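Local coordinates for DNA helicase RecQ (Deinococcus radiodurans, PDB 4Q48), which probably couples ATP hydrolysis to 3'-5' unwinding of duplex DNA, the present chain being the catalytic core of the longer protein, at residues S96-L99 against P100-R104; H465-K468 against L469-V473; E250-A253 against K254-A258; I32-Q35 against V36-G40; Q384-L387 against H388-E392. One frame throughout, in Å; residues are numbered along the deposited sequence.

Contact 1. Residues S96-L99 against P100-R104; sequences STLL and PHEAR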
loop_
_atom_site.group_PDB
_atom_site.type_symbol
_atom_site.label_atom_id
_atom_site.label_comp_id
_atom_site.label_asym_id
_atom_site.label_seq_id
_atom_site.Cartn_x
_atom_site.Cartn_y
_atom_site.Cartn_z
ATOM N N SER A 96 -21.758 -18.142 3.535
ATOM C CA SER A 96 -22.059 -19.524 3.895
ATOM C C SER A 96 -21.914 -19.851 5.384
ATOM O O SER A 96 -22.187 -20.976 5.790
ATOM C CB SER A 96 -21.193 -20.474 3.065
ATOM O OG SER A 96 -21.616 -20.451 1.706
ATOM N N THR A 97 -21.511 -18.882 6.201
ATOM C CA THR A 97 -21.617 -19.049 7.648
ATOM C C THR A 97 -23.082 -19.036 8.076
ATOM O O THR A 97 -23.386 -19.283 9.236
ATOM C CB THR A 97 -20.888 -17.927 8.441
ATOM O OG1 THR A 97 -21.761 -16.795 8.642
ATOM C CG2 THR A 97 -19.595 -17.506 7.739
ATOM N N LEU A 98 -23.988 -18.742 7.147
ATOM C CA LEU A 98 -25.400 -18.601 7.489
ATOM C C LEU A 98 -26.244 -19.851 7.326
ATOM O O LEU A 98 -26.005 -20.687 6.445
ATOM C CB LEU A 98 -26.043 -17.502 6.642
ATOM C CG LEU A 98 -25.779 -16.036 6.945
ATOM C CD1 LEU A 98 -26.033 -15.258 5.682
ATOM C CD2 LEU A 98 -26.688 -15.555 8.050
ATOM N N LEU A 99 -27.265 -19.948 8.173
ATOM C CA LEU A 99 -28.267 -20.987 8.019
ATOM C C LEU A 99 -29.076 -20.746 6.741
ATOM O O LEU A 99 -29.296 -19.598 6.352
ATOM C CB LEU A 99 -29.176 -21.031 9.245
ATOM C CG LEU A 99 -28.468 -21.244 10.585
ATOM C CD1 LEU A 99 -29.478 -21.366 11.723
ATOM C CD2 LEU A 99 -27.579 -22.471 10.502
ATOM N N PRO A 100 -29.525 -21.832 6.093
ATOM C CA PRO A 100 -30.373 -21.766 4.900
ATOM C C PRO A 100 -31.677 -20.956 5.033
ATOM O O PRO A 100 -32.085 -20.409 4.006
ATOM C CB PRO A 100 -30.682 -23.242 4.627
ATOM C CG PRO A 100 -29.473 -23.941 5.073
ATOM C CD PRO A 100 -29.024 -23.201 6.318
ATOM N N HIS A 101 -32.348 -20.896 6.185
ATOM C CA HIS A 101 -33.497 -19.984 6.236
ATOM C C HIS A 101 -33.027 -18.520 6.218
ATOM O O HIS A 101 -33.570 -17.731 5.468
ATOM C CB HIS A 101 -34.457 -20.265 7.414
ATOM C CG HIS A 101 -33.913 -19.963 8.774
ATOM N ND1 HIS A 101 -33.061 -20.814 9.442
ATOM C CD2 HIS A 101 -34.137 -18.922 9.612
ATOM C CE1 HIS A 101 -32.771 -20.305 10.627
ATOM N NE2 HIS A 101 -33.404 -19.149 10.748
ATOM N N GLU A 102 -31.996 -18.194 6.997
ATOM C CA GLU A 102 -31.469 -16.834 7.150
ATOM C C GLU A 102 -30.948 -16.311 5.811
ATOM O O GLU A 102 -31.079 -15.127 5.491
ATOM C CB GLU A 102 -30.363 -16.863 8.202
ATOM C CG GLU A 102 -30.864 -17.235 9.587
ATOM C CD GLU A 102 -29.750 -17.398 10.608
ATOM O OE1 GLU A 102 -28.616 -17.787 10.202
ATOM O OE2 GLU A 102 -30.023 -17.107 11.799
ATOM N N ALA A 103 -30.307 -17.211 5.068
ATOM C CA ALA A 103 -29.750 -16.929 3.749
ATOM C C ALA A 103 -30.901 -16.639 2.792
ATOM O O ALA A 103 -30.761 -15.901 1.820
ATOM C CB ALA A 103 -28.900 -18.100 3.250
ATOM N N ARG A 104 -32.034 -17.272 3.065
ATOM C CA ARG A 104 -33.194 -17.189 2.208
ATOM C C ARG A 104 -33.969 -15.901 2.475
ATOM O O ARG A 104 -34.689 -15.411 1.589
ATOM C CB ARG A 104 -34.060 -18.435 2.449
ATOM C CG ARG A 104 -35.296 -18.608 1.602
ATOM C CD ARG A 104 -36.007 -19.912 1.990
ATOM N NE ARG A 104 -35.066 -21.034 2.035
ATOM C CZ ARG A 104 -35.060 -21.981 2.973
ATOM N NH1 ARG A 104 -35.953 -21.954 3.957
ATOM N NH2 ARG A 104 -34.154 -22.954 2.930
#

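Contact 2. Residues H465-K468 against L469-V473; sequences HDEK and LWRSV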
loop_
_atom_site.group_PDB
_atom_site.type_symbol
_atom_site.label_atom_id
_atom_site.label_comp_id
_atom_site.label_asym_id
_atom_site.label_seq_id
_atom_site.Cartn_x
_atom_site.Cartn_y
_atom_site.Cartn_z
ATOM N N HIS A 465 32.487 5.190 -18.266
ATOM C CA HIS A 465 32.278 4.404 -17.052
ATOM C C HIS A 465 32.510 2.954 -17.354
ATOM O O HIS A 465 32.654 2.577 -18.513
ATOM C CB HIS A 465 30.860 4.584 -16.507
ATOM C CG HIS A 465 30.571 5.965 -16.007
ATOM N ND1 HIS A 465 30.966 6.400 -14.760
ATOM C CD2 HIS A 465 29.971 7.023 -16.603
ATOM C CE1 HIS A 465 30.596 7.658 -14.597
ATOM N NE2 HIS A 465 29.997 8.061 -15.703
ATOM N N ASP A 466 32.608 2.144 -16.311
ATOM C CA ASP A 466 32.759 0.710 -16.510
ATOM C C ASP A 466 31.441 -0.029 -16.344
ATOM O O ASP A 466 30.418 0.568 -15.993
ATOM C CB ASP A 466 33.826 0.149 -15.573
ATOM C CG ASP A 466 33.646 0.598 -14.142
ATOM O OD1 ASP A 466 32.488 0.770 -13.698
ATOM O OD2 ASP A 466 34.687 0.806 -13.468
ATOM N N GLU A 467 31.480 -1.335 -16.572
ATOM C CA GLU A 467 30.286 -2.159 -16.525
ATOM C C GLU A 467 29.527 -2.077 -15.214
ATOM O O GLU A 467 28.304 -2.214 -15.198
ATOM C CB GLU A 467 30.650 -3.613 -16.786
ATOM C CG GLU A 467 29.458 -4.518 -16.779
ATOM C CD GLU A 467 29.778 -5.900 -17.275
ATOM O OE1 GLU A 467 30.674 -6.025 -18.142
ATOM O OE2 GLU A 467 29.096 -6.853 -16.830
ATOM N N LYS A 468 30.247 -1.867 -14.112
ATOM C CA LYS A 468 29.628 -1.970 -12.788
ATOM C C LYS A 468 28.720 -0.773 -12.462
ATOM O O LYS A 468 27.665 -0.922 -11.837
ATOM C CB LYS A 468 30.712 -2.147 -11.700
ATOM C CG LYS A 468 31.450 -0.875 -11.251
ATOM C CD LYS A 468 32.479 -1.146 -10.148
ATOM C CE LYS A 468 31.920 -0.795 -8.765
ATOM N NZ LYS A 468 32.929 -0.899 -7.647
ATOM N N LEU A 469 29.127 0.405 -12.901
ATOM C CA LEU A 469 28.385 1.618 -12.630
ATOM C C LEU A 469 27.035 1.649 -13.360
ATOM O O LEU A 469 26.013 2.094 -12.807
ATOM C CB LEU A 469 29.214 2.813 -13.066
ATOM C CG LEU A 469 28.592 4.151 -12.757
ATOM C CD1 LEU A 469 29.620 5.012 -12.092
ATOM C CD2 LEU A 469 28.101 4.769 -14.045
ATOM N N TRP A 470 27.043 1.192 -14.610
ATOM C CA TRP A 470 25.849 1.229 -15.411
ATOM C C TRP A 470 24.817 0.316 -14.837
ATOM O O TRP A 470 23.657 0.700 -14.735
ATOM C CB TRP A 470 26.153 0.857 -16.851
ATOM C CG TRP A 470 26.822 1.959 -17.556
ATOM C CD1 TRP A 470 28.071 1.949 -18.111
ATOM C CD2 TRP A 470 26.294 3.264 -17.773
ATOM N NE1 TRP A 470 28.356 3.178 -18.656
ATOM C CE2 TRP A 470 27.276 4.003 -18.463
ATOM C CE3 TRP A 470 25.088 3.885 -17.452
ATOM C CZ2 TRP A 470 27.081 5.342 -18.842
ATOM C CZ3 TRP A 470 24.897 5.222 -17.822
ATOM C CH2 TRP A 470 25.885 5.931 -18.509
ATOM N N ARG A 471 25.242 -0.875 -14.431
ATOM C CA ARG A 471 24.312 -1.864 -13.906
ATOM C C ARG A 471 23.684 -1.285 -12.659
ATOM O O ARG A 471 22.484 -1.490 -12.383
ATOM C CB ARG A 471 25.010 -3.186 -13.597
ATOM C CG ARG A 471 25.407 -4.000 -14.819
ATOM C CD ARG A 471 24.236 -4.261 -15.770
ATOM N NE ARG A 471 23.369 -5.344 -15.324
ATOM C CZ ARG A 471 23.577 -6.626 -15.616
ATOM N NH1 ARG A 471 24.639 -6.972 -16.345
ATOM N NH2 ARG A 471 22.729 -7.561 -15.175
ATOM N N SER A 472 24.514 -0.552 -11.919
ATOM C CA SER A 472 24.100 0.157 -10.718
ATOM C C SER A 472 23.088 1.274 -11.034
ATOM O O SER A 472 21.991 1.312 -10.449
ATOM C CB SER A 472 25.326 0.731 -10.010
ATOM O OG SER A 472 24.944 1.759 -9.112
ATOM N N VAL A 473 23.447 2.150 -11.978
ATOM C CA VAL A 473 22.561 3.218 -12.424
ATOM C C VAL A 473 21.238 2.600 -12.853
ATOM O O VAL A 473 20.159 3.098 -12.485
ATOM C CB VAL A 473 23.152 4.030 -13.608
ATOM C CG1 VAL A 473 22.065 4.766 -14.344
ATOM C CG2 VAL A 473 24.210 5.015 -13.145
#

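Contact 3. Residues E250-A253 against K254-A258; sequences EETA and KWLQA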
loop_
_atom_site.group_PDB
_atom_site.type_symbol
_atom_site.label_atom_id
_atom_site.label_comp_id
_atom_site.label_asym_id
_atom_site.label_seq_id
_atom_site.Cartn_x
_atom_site.Cartn_y
_atom_site.Cartn_z
ATOM N N GLU A 250 9.308 -9.988 24.283
ATOM C CA GLU A 250 9.484 -10.324 25.693
ATOM C C GLU A 250 10.691 -9.627 26.325
ATOM O O GLU A 250 10.561 -8.862 27.295
ATOM C CB GLU A 250 9.640 -11.842 25.834
ATOM C CG GLU A 250 8.364 -12.653 25.600
ATOM C CD GLU A 250 8.618 -14.169 25.598
ATOM O OE1 GLU A 250 9.229 -14.691 26.573
ATOM O OE2 GLU A 250 8.195 -14.833 24.614
ATOM N N GLU A 251 11.862 -9.863 25.744
ATOM C CA GLU A 251 13.102 -9.410 26.352
ATOM C C GLU A 251 13.261 -7.910 26.322
ATOM O O GLU A 251 13.706 -7.319 27.301
ATOM C CB GLU A 251 14.297 -10.093 25.694
ATOM C CG GLU A 251 14.399 -11.564 26.094
ATOM C CD GLU A 251 15.495 -12.296 25.363
ATOM O OE1 GLU A 251 15.454 -12.320 24.115
ATOM O OE2 GLU A 251 16.387 -12.857 26.039
ATOM N N THR A 252 12.895 -7.300 25.200
ATOM C CA THR A 252 12.883 -5.839 25.081
ATOM C C THR A 252 11.909 -5.223 26.095
ATOM O O THR A 252 12.254 -4.267 26.803
ATOM C CB THR A 252 12.476 -5.398 23.648
ATOM O OG1 THR A 252 13.365 -6.001 22.696
ATOM C CG2 THR A 252 12.494 -3.879 23.499
ATOM N N ALA A 253 10.712 -5.810 26.188
ATOM C CA ALA A 253 9.695 -5.328 27.107
ATOM C C ALA A 253 10.229 -5.338 28.531
ATOM O O ALA A 253 9.967 -4.406 29.278
ATOM C CB ALA A 253 8.404 -6.170 27.010
ATOM N N LYS A 254 10.987 -6.353 28.936
ATOM C CA LYS A 254 11.414 -6.307 30.333
ATOM C C LYS A 254 12.731 -5.542 30.478
ATOM O O LYS A 254 13.047 -5.032 31.559
ATOM C CB LYS A 254 11.503 -7.690 30.987
ATOM C CG LYS A 254 10.779 -7.624 32.362
ATOM C CD LYS A 254 11.013 -8.784 33.330
ATOM C CE LYS A 254 10.898 -8.327 34.808
ATOM N NZ LYS A 254 10.143 -7.038 34.999
ATOM N N TRP A 255 13.479 -5.424 29.389
ATOM C CA TRP A 255 14.655 -4.561 29.402
ATOM C C TRP A 255 14.201 -3.126 29.608
ATOM O O TRP A 255 14.839 -2.344 30.312
ATOM C CB TRP A 255 15.459 -4.704 28.104
ATOM C CG TRP A 255 16.697 -3.889 28.079
ATOM C CD1 TRP A 255 17.918 -4.229 28.571
ATOM C CD2 TRP A 255 16.847 -2.600 27.490
ATOM N NE1 TRP A 255 18.822 -3.215 28.353
ATOM C CE2 TRP A 255 18.187 -2.202 27.686
ATOM C CE3 TRP A 255 15.978 -1.738 26.817
ATOM C CZ2 TRP A 255 18.676 -0.982 27.232
ATOM C CZ3 TRP A 255 16.463 -0.522 26.373
ATOM C CH2 TRP A 255 17.798 -0.156 26.586
ATOM N N LEU A 256 13.083 -2.779 28.989
ATOM C CA LEU A 256 12.563 -1.438 29.142
ATOM C C LEU A 256 12.061 -1.206 30.570
ATOM O O LEU A 256 12.415 -0.199 31.200
ATOM C CB LEU A 256 11.454 -1.174 28.127
ATOM C CG LEU A 256 11.966 -0.784 26.741
ATOM C CD1 LEU A 256 10.791 -0.607 25.774
ATOM C CD2 LEU A 256 12.828 0.467 26.804
ATOM N N GLN A 257 11.269 -2.151 31.084
ATOM C CA GLN A 257 10.789 -2.080 32.464
ATOM C C GLN A 257 11.957 -1.864 33.438
ATOM O O GLN A 257 11.879 -1.028 34.344
ATOM C CB GLN A 257 10.019 -3.351 32.829
ATOM C CG GLN A 257 8.700 -3.557 32.075
ATOM C CD GLN A 257 8.109 -4.950 32.303
ATOM O OE1 GLN A 257 8.351 -5.563 33.339
ATOM N NE2 GLN A 257 7.325 -5.445 31.346
ATOM N N ALA A 258 13.057 -2.571 33.185
ATOM C CA ALA A 258 14.274 -2.477 33.989
ATOM C C ALA A 258 14.834 -1.071 34.082
ATOM O O ALA A 258 15.501 -0.749 35.053
ATOM C CB ALA A 258 15.354 -3.425 33.431
#

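Contact 4. Residues I32-Q35 against V36-G40; sequences IVQQ and VAEGG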
loop_
_atom_site.group_PDB
_atom_site.type_symbol
_atom_site.label_atom_id
_atom_site.label_comp_id
_atom_site.label_asym_id
_atom_site.label_seq_id
_atom_site.Cartn_x
_atom_site.Cartn_y
_atom_site.Cartn_z
ATOM N N ILE A 32 -15.049 11.412 -6.414
ATOM C CA ILE A 32 -15.355 9.977 -6.433
ATOM C C ILE A 32 -16.844 9.669 -6.345
ATOM O O ILE A 32 -17.383 8.907 -7.155
ATOM C CB ILE A 32 -14.649 9.223 -5.299
ATOM C CG1 ILE A 32 -13.126 9.316 -5.473
ATOM C CG2 ILE A 32 -15.069 7.768 -5.311
ATOM C CD1 ILE A 32 -12.313 8.554 -4.427
ATOM N N VAL A 33 -17.512 10.259 -5.365
ATOM C CA VAL A 33 -18.921 9.973 -5.170
ATOM C C VAL A 33 -19.760 10.407 -6.371
ATOM O O VAL A 33 -20.707 9.721 -6.743
ATOM C CB VAL A 33 -19.443 10.622 -3.894
ATOM C CG1 VAL A 33 -20.967 10.652 -3.884
ATOM C CG2 VAL A 33 -18.929 9.855 -2.702
ATOM N N GLN A 34 -19.382 11.505 -7.017
ATOM C CA GLN A 34 -20.084 11.945 -8.227
ATOM C C GLN A 34 -19.910 10.995 -9.410
ATOM O O GLN A 34 -20.805 10.798 -10.212
ATOM C CB GLN A 34 -19.613 13.338 -8.630
ATOM C CG GLN A 34 -20.449 13.990 -9.708
ATOM C CD GLN A 34 -19.905 15.348 -10.108
ATOM O OE1 GLN A 34 -18.716 15.491 -10.418
ATOM N NE2 GLN A 34 -20.765 16.361 -10.078
ATOM N N GLN A 35 -18.771 10.346 -9.487
ATOM C CA GLN A 35 -18.458 9.576 -10.671
ATOM C C GLN A 35 -19.226 8.248 -10.624
ATOM O O GLN A 35 -19.701 7.757 -11.654
ATOM C CB GLN A 35 -16.943 9.357 -10.751
ATOM C CG GLN A 35 -16.508 8.066 -11.403
ATOM C CD GLN A 35 -16.514 8.152 -12.903
ATOM O OE1 GLN A 35 -16.581 9.246 -13.465
ATOM N NE2 GLN A 35 -16.461 6.996 -13.569
ATOM N N VAL A 36 -19.383 7.692 -9.423
ATOM C CA VAL A 36 -20.038 6.401 -9.269
ATOM C C VAL A 36 -21.549 6.628 -9.198
ATOM O O VAL A 36 -22.324 5.778 -9.595
ATOM C CB VAL A 36 -19.523 5.639 -8.026
ATOM C CG1 VAL A 36 -20.098 4.231 -7.981
ATOM C CG2 VAL A 36 -18.017 5.515 -8.085
ATOM N N ALA A 37 -21.979 7.780 -8.707
ATOM C CA ALA A 37 -23.415 8.027 -8.639
ATOM C C ALA A 37 -24.010 8.286 -10.019
ATOM O O ALA A 37 -25.134 7.868 -10.290
ATOM C CB ALA A 37 -23.714 9.188 -7.719
ATOM N N GLU A 38 -23.250 8.929 -10.904
ATOM C CA GLU A 38 -23.701 9.177 -12.274
ATOM C C GLU A 38 -23.479 7.949 -13.149
ATOM O O GLU A 38 -23.439 8.058 -14.375
ATOM C CB GLU A 38 -22.970 10.374 -12.894
ATOM C CG GLU A 38 -23.346 11.738 -12.335
ATOM C CD GLU A 38 -22.515 12.883 -12.949
ATOM O OE1 GLU A 38 -21.390 12.632 -13.456
ATOM O OE2 GLU A 38 -22.966 14.050 -12.877
ATOM N N GLY A 39 -23.316 6.788 -12.524
ATOM C CA GLY A 39 -23.210 5.526 -13.238
ATOM C C GLY A 39 -21.839 5.114 -13.729
ATOM O O GLY A 39 -21.714 4.130 -14.466
ATOM N N GLY A 40 -20.803 5.845 -13.324
ATOM C CA GLY A 40 -19.465 5.575 -13.821
ATOM C C GLY A 40 -18.769 4.415 -13.124
ATOM O O GLY A 40 -19.328 3.792 -12.218
#

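Contact 5. Residues Q384-L387 against H388-E392; sequences QVLL and HYFGE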
loop_
_atom_site.group_PDB
_atom_site.type_symbol
_atom_site.label_atom_id
_atom_site.label_comp_id
_atom_site.label_asym_id
_atom_site.label_seq_id
_atom_site.Cartn_x
_atom_site.Cartn_y
_atom_site.Cartn_z
ATOM N N GLN A 384 8.451 11.415 0.035
ATOM C CA GLN A 384 8.213 11.302 -1.398
ATOM C C GLN A 384 8.335 9.856 -1.873
ATOM O O GLN A 384 7.464 9.374 -2.609
ATOM C CB GLN A 384 9.167 12.186 -2.197
ATOM C CG GLN A 384 8.749 13.643 -2.270
ATOM C CD GLN A 384 9.773 14.535 -2.967
ATOM O OE1 GLN A 384 10.981 14.265 -2.963
ATOM N NE2 GLN A 384 9.292 15.623 -3.551
ATOM N N VAL A 385 9.380 9.153 -1.450
ATOM C CA VAL A 385 9.573 7.773 -1.885
ATOM C C VAL A 385 8.478 6.862 -1.363
ATOM O O VAL A 385 7.991 5.997 -2.091
ATOM C CB VAL A 385 10.945 7.225 -1.442
ATOM C CG1 VAL A 385 11.012 5.696 -1.569
ATOM C CG2 VAL A 385 12.093 7.893 -2.223
ATOM N N LEU A 386 8.101 7.057 -0.099
ATOM C CA LEU A 386 7.079 6.239 0.583
ATOM C C LEU A 386 5.713 6.365 -0.072
ATOM O O LEU A 386 5.063 5.368 -0.367
ATOM C CB LEU A 386 6.974 6.631 2.067
ATOM C CG LEU A 386 5.810 6.112 2.922
ATOM C CD1 LEU A 386 5.875 4.604 3.065
ATOM C CD2 LEU A 386 5.847 6.725 4.290
ATOM N N LEU A 387 5.321 7.605 -0.345
ATOM C CA LEU A 387 4.009 7.919 -0.878
ATOM C C LEU A 387 3.914 7.458 -2.332
ATOM O O LEU A 387 2.845 7.031 -2.787
ATOM C CB LEU A 387 3.739 9.420 -0.731
ATOM C CG LEU A 387 3.603 9.879 0.746
ATOM C CD1 LEU A 387 3.340 11.359 0.872
ATOM C CD2 LEU A 387 2.521 9.116 1.477
ATOM N N HIS A 388 5.046 7.486 -3.039
ATOM C CA HIS A 388 5.104 7.055 -4.434
ATOM C C HIS A 388 4.742 5.568 -4.581
ATOM O O HIS A 388 4.098 5.154 -5.545
ATOM C CB HIS A 388 6.500 7.319 -5.007
ATOM C CG HIS A 388 6.738 6.677 -6.343
ATOM N ND1 HIS A 388 6.335 7.255 -7.533
ATOM C CD2 HIS A 388 7.301 5.491 -6.673
ATOM C CE1 HIS A 388 6.651 6.457 -8.536
ATOM N NE2 HIS A 388 7.239 5.381 -8.042
ATOM N N TYR A 389 5.139 4.768 -3.605
ATOM C CA TYR A 389 4.814 3.348 -3.600
ATOM C C TYR A 389 3.290 3.136 -3.625
ATOM O O TYR A 389 2.798 2.163 -4.183
ATOM C CB TYR A 389 5.412 2.704 -2.367
ATOM C CG TYR A 389 5.365 1.204 -2.303
ATOM C CD1 TYR A 389 6.305 0.426 -2.985
ATOM C CD2 TYR A 389 4.379 0.550 -1.566
ATOM C CE1 TYR A 389 6.272 -0.972 -2.923
ATOM C CE2 TYR A 389 4.339 -0.856 -1.494
ATOM C CZ TYR A 389 5.295 -1.605 -2.166
ATOM O OH TYR A 389 5.267 -2.986 -2.095
ATOM N N PHE A 390 2.543 4.063 -3.037
ATOM C CA PHE A 390 1.094 3.934 -3.002
ATOM C C PHE A 390 0.453 4.741 -4.132
ATOM O O PHE A 390 -0.763 4.909 -4.166
ATOM C CB PHE A 390 0.535 4.390 -1.634
ATOM C CG PHE A 390 1.020 3.571 -0.487
ATOM C CD1 PHE A 390 0.477 2.319 -0.226
ATOM C CD2 PHE A 390 2.061 4.023 0.304
ATOM C CE1 PHE A 390 0.955 1.532 0.822
ATOM C CE2 PHE A 390 2.550 3.248 1.361
ATOM C CZ PHE A 390 1.994 2.000 1.619
ATOM N N GLY A 391 1.259 5.212 -5.074
ATOM C CA GLY A 391 0.720 5.919 -6.214
ATOM C C GLY A 391 0.465 7.396 -6.004
ATOM O O GLY A 391 -0.097 8.058 -6.872
ATOM N N GLU A 392 0.863 7.927 -4.856
ATOM C CA GLU A 392 0.746 9.360 -4.614
ATOM C C GLU A 392 2.079 10.043 -4.916
ATOM O O GLU A 392 3.127 9.558 -4.496
ATOM C CB GLU A 392 0.324 9.640 -3.173
ATOM C CG GLU A 392 0.340 11.109 -2.785
ATOM C CD GLU A 392 -0.344 11.359 -1.444
ATOM O OE1 GLU A 392 -0.745 10.375 -0.794
ATOM O OE2 GLU A 392 -0.459 12.532 -1.029
#

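Contact 1. Residues S96-L99 against P100-R104
Leu99 and Glu102 carry most of this contact, with Leu98 alongside. The Glu102 side chain folds back from the first turn of helix 100-111 and its OE1 accepts the backbone N-H of Leu99 at 3.3 Å from Leu99 N. The carboxylate oxygen is met on its anti side, with the donor 24° out of the plane. Two torsional features explain the reach: Glu102 CG sits beside its own backbone N (chi1 -65°), and the chain runs extended beyond it.

The same oxygen lies against carbon of both leucines, with Leu99 CB 3.4 Å and Leu98 CD2 3.7 Å from Glu102 OE1. Leu99 CD1 also approaches His101 CE1 at 3.6 Å, the two side chains running the same way. Ala103 N donates to Leu99 O at 2.9 Å, which ties the loop to the first turn. The carboxylate also stands near the amide-rich start of the helix, which would probably stabilise its negative charge.

Such a loop-to-helix junction belongs to the beta-alpha-beta crossover from strand 91-94 through helix 100-111 to strand 117-120, in the first RecA-like helicase domain.

Contact 2. Residues H465-K468 against L469-V473
An N-cap opens helix 467-479 of the RQC domain, a winged-helix fold: Asp466 receives the backbone N-H of Leu469. The capping bond is weak, with Asp466 OD1 3.5 Å from Leu469 N, and the Asp466 carbonyl shares the same donor in a second weak bond. With chi1 at 49°, Asp466 CG is tucked between its own N and C, which turns OD1 back toward the first turn. Further along, Ser472 N bonds Lys468 O at 3.2 Å in the regular helical pattern.

Just ahead of the cap, His465 lies against the helix by two different surfaces. Leu469 CD2 sits over one face of the imidazole, 3.6 Å from the ring centroid and 24° off the normal, which makes it a CH-pi contact. The imidazole edge points instead at the face of Trp470: the His465 ring and the six-membered ring of Trp470 are 5.6 Å apart between centroids, with planes at 84°, an offset edge-to-face pair. His465 and Trp470 thus bracket the cap, one residue before it and four after. Outside partners fix both rings, since His465 NE2 hydrogen-bonds Glu416 OE2 and Trp470 NE1 hydrogen-bonds the Gly462 carbonyl. Besides the ring pair, His465 CB itself lies 3.6 Å from Trp470 NE1.

Contact 3. Residues E250-A253 against K254-A258
Backbone hydrogen bonds from Lys254-Gln257 back to Glu250-Ala253 form the first group and mark a stretch of regular alpha-helix. Lys254 N donates to Glu250 O at 3.0 Å, with a weak second branch to Glu251 O. Trp255 N and Leu256 N continue the i to i-4 pattern, to Glu251 O and Thr252 O. The last of the series, Gln257 N to Ala253 O, is nearly straight, with an N-H...O angle of 167°.

A contact between side chain and carbonyl makes the second group. Gln257 CG passes 3.2 Å from Ala253 O, because CG stands beside the backbone N (chi1 -67°) and the chain then extends past that carbonyl. The Trp255 indole, by contrast, leads off the helix and meets Lys223 in a cation-pi contact.

The polar side chains form the third group. Lys254 NZ donates to Gln257 OE1 at 2.9 Å, the ammonium being tilted 28° from the amide's carbonyl plane. The amide is held at both ends, since Gln257 NE2 bonds the carbonyl of Ala263, which fixes its rotation.

Thr252, Ala253 and Leu256 are buried, and Ala253 and Leu256 rest on strand 263-266. This helix is the connection of a beta-alpha-beta crossover from strand 238-242 to the parallel strand 263-266, skipping strand 289-292 between them, in the second RecA-like domain of a superfamily 2 helicase.

Contact 4. Residues I32-Q35 against V36-G40
Gly40 N turns back to Gln35 O, closing a Schellman motif in which Gly39 has a positive phi of 86°. The outer (6-to-1) bond of the motif measures 2.8 Å from Gly40 N to Gln35 O, with the donor in the carbonyl plane. The inner (5-to-2) bond runs from Gly39 N to Val36 O at 3.3 Å. Ahead of it the ordinary helical bonds continue: Ala37 N lies 3.0 Å from Val33 O, and Glu38 N lies 3.2 Å from Gln34 O.

Gln35 adds a side-chain layer to the turn. Its chain bends at chi2 (82°), bringing NE2 to 3.3 Å from Gly40 CA, an approach open because Gly40 has no side chain. The same NE2 bonds the carbonyl of Asn41, so the amide spans the turn into strand 42-45. On another flank, Gln34 and Glu38 run side by side, with Gln34 CG 4.0 Å from Glu38 CD and the amide and carboxylate planes 13° apart.

Inward, Ile32 and Val33 pack on helix 50-62, and Ile32 lies about 5 Å, side chain to side chain, from Gln29, which binds ADP in another structure of this protein; the nucleotide is absent here.

The chemistry implies a turn in which the carbonyls of Gln34, Gln35 and Val36, near the helix end, find N-H donors within the reversing chain, while the side-chain amide of Gln35 secures the exit toward strand 42-45.

Contact 5. Residues Q384-L387 against H388-E392
The backbone of Leu387-Glu392 closes helix 382-389 with a Schellman motif, in which Gly391 has a phi of 85°. Its outer bond joins Glu392 N to Leu387 O at 3.0 Å, and its inner one Gly391 N to His388 O at 2.9 Å. Leu387 O is gripped twice, since Phe390 N also donates to it at 3.0 Å; the two donors arrive from opposite faces of the carbonyl plane. One turn earlier, His388 N bonds Gln384 O at 3.1 Å.

Leu387 and Glu392 lie side by side and point the same way across the turn, with Leu387 CD2 4.2 Å from Glu392 OE1. Glu392 CG is anti to the backbone N (chi1 173°) and the chain extends from there, which lets the carboxylate hydrogen-bond Ser206 OG through OE2 and Phe207 N through OE1, a link from the zinc-binding region to the segment that follows strand 202-204. At the opposite end of the contact, Gln384 NE2 bonds the Leu394 carbonyl, and the Gln384 side chain is about 6 Å from the zinc ion held by Cys381, Cys398, Cys401 and Cys404. His388 ND1 hydrogen-bonds Glu393 OE2.

Phe390 fills the buried side. Phe207 and Tyr321 meet its ring, and Tyr389 CD2 stands over the centre of one face, 4.2 Å above the plane. At the ring's edge, in its plane, Leu386 CD1 reaches Phe390 CE2 at 4.0 Å, the two side chains crossing at a slant.

How the contacts relate
The five contacts are separate local turns spread over four parts of the chain: the two helicase domains, the zinc-binding region and the RQC domain. None touches another. Contacts 1 and 4 share the first helicase domain, with centres 33 Å apart; contact 4 lies beside the ADP site, empty in this model, contact 1 well away from it. The centre of contact 5, next to the zinc ion, is about 9 Å from that of the chain; its nearest atoms are about 12 Å from contact 4 and about 14 Å from contact 2. Contact 3 is 52 Å from contact 4 between centres, across the chain's centre. Contacts 1 and 2 open helices, contact 3 runs along one, and contacts 4 and 5 both end theirs with Schellman motifs.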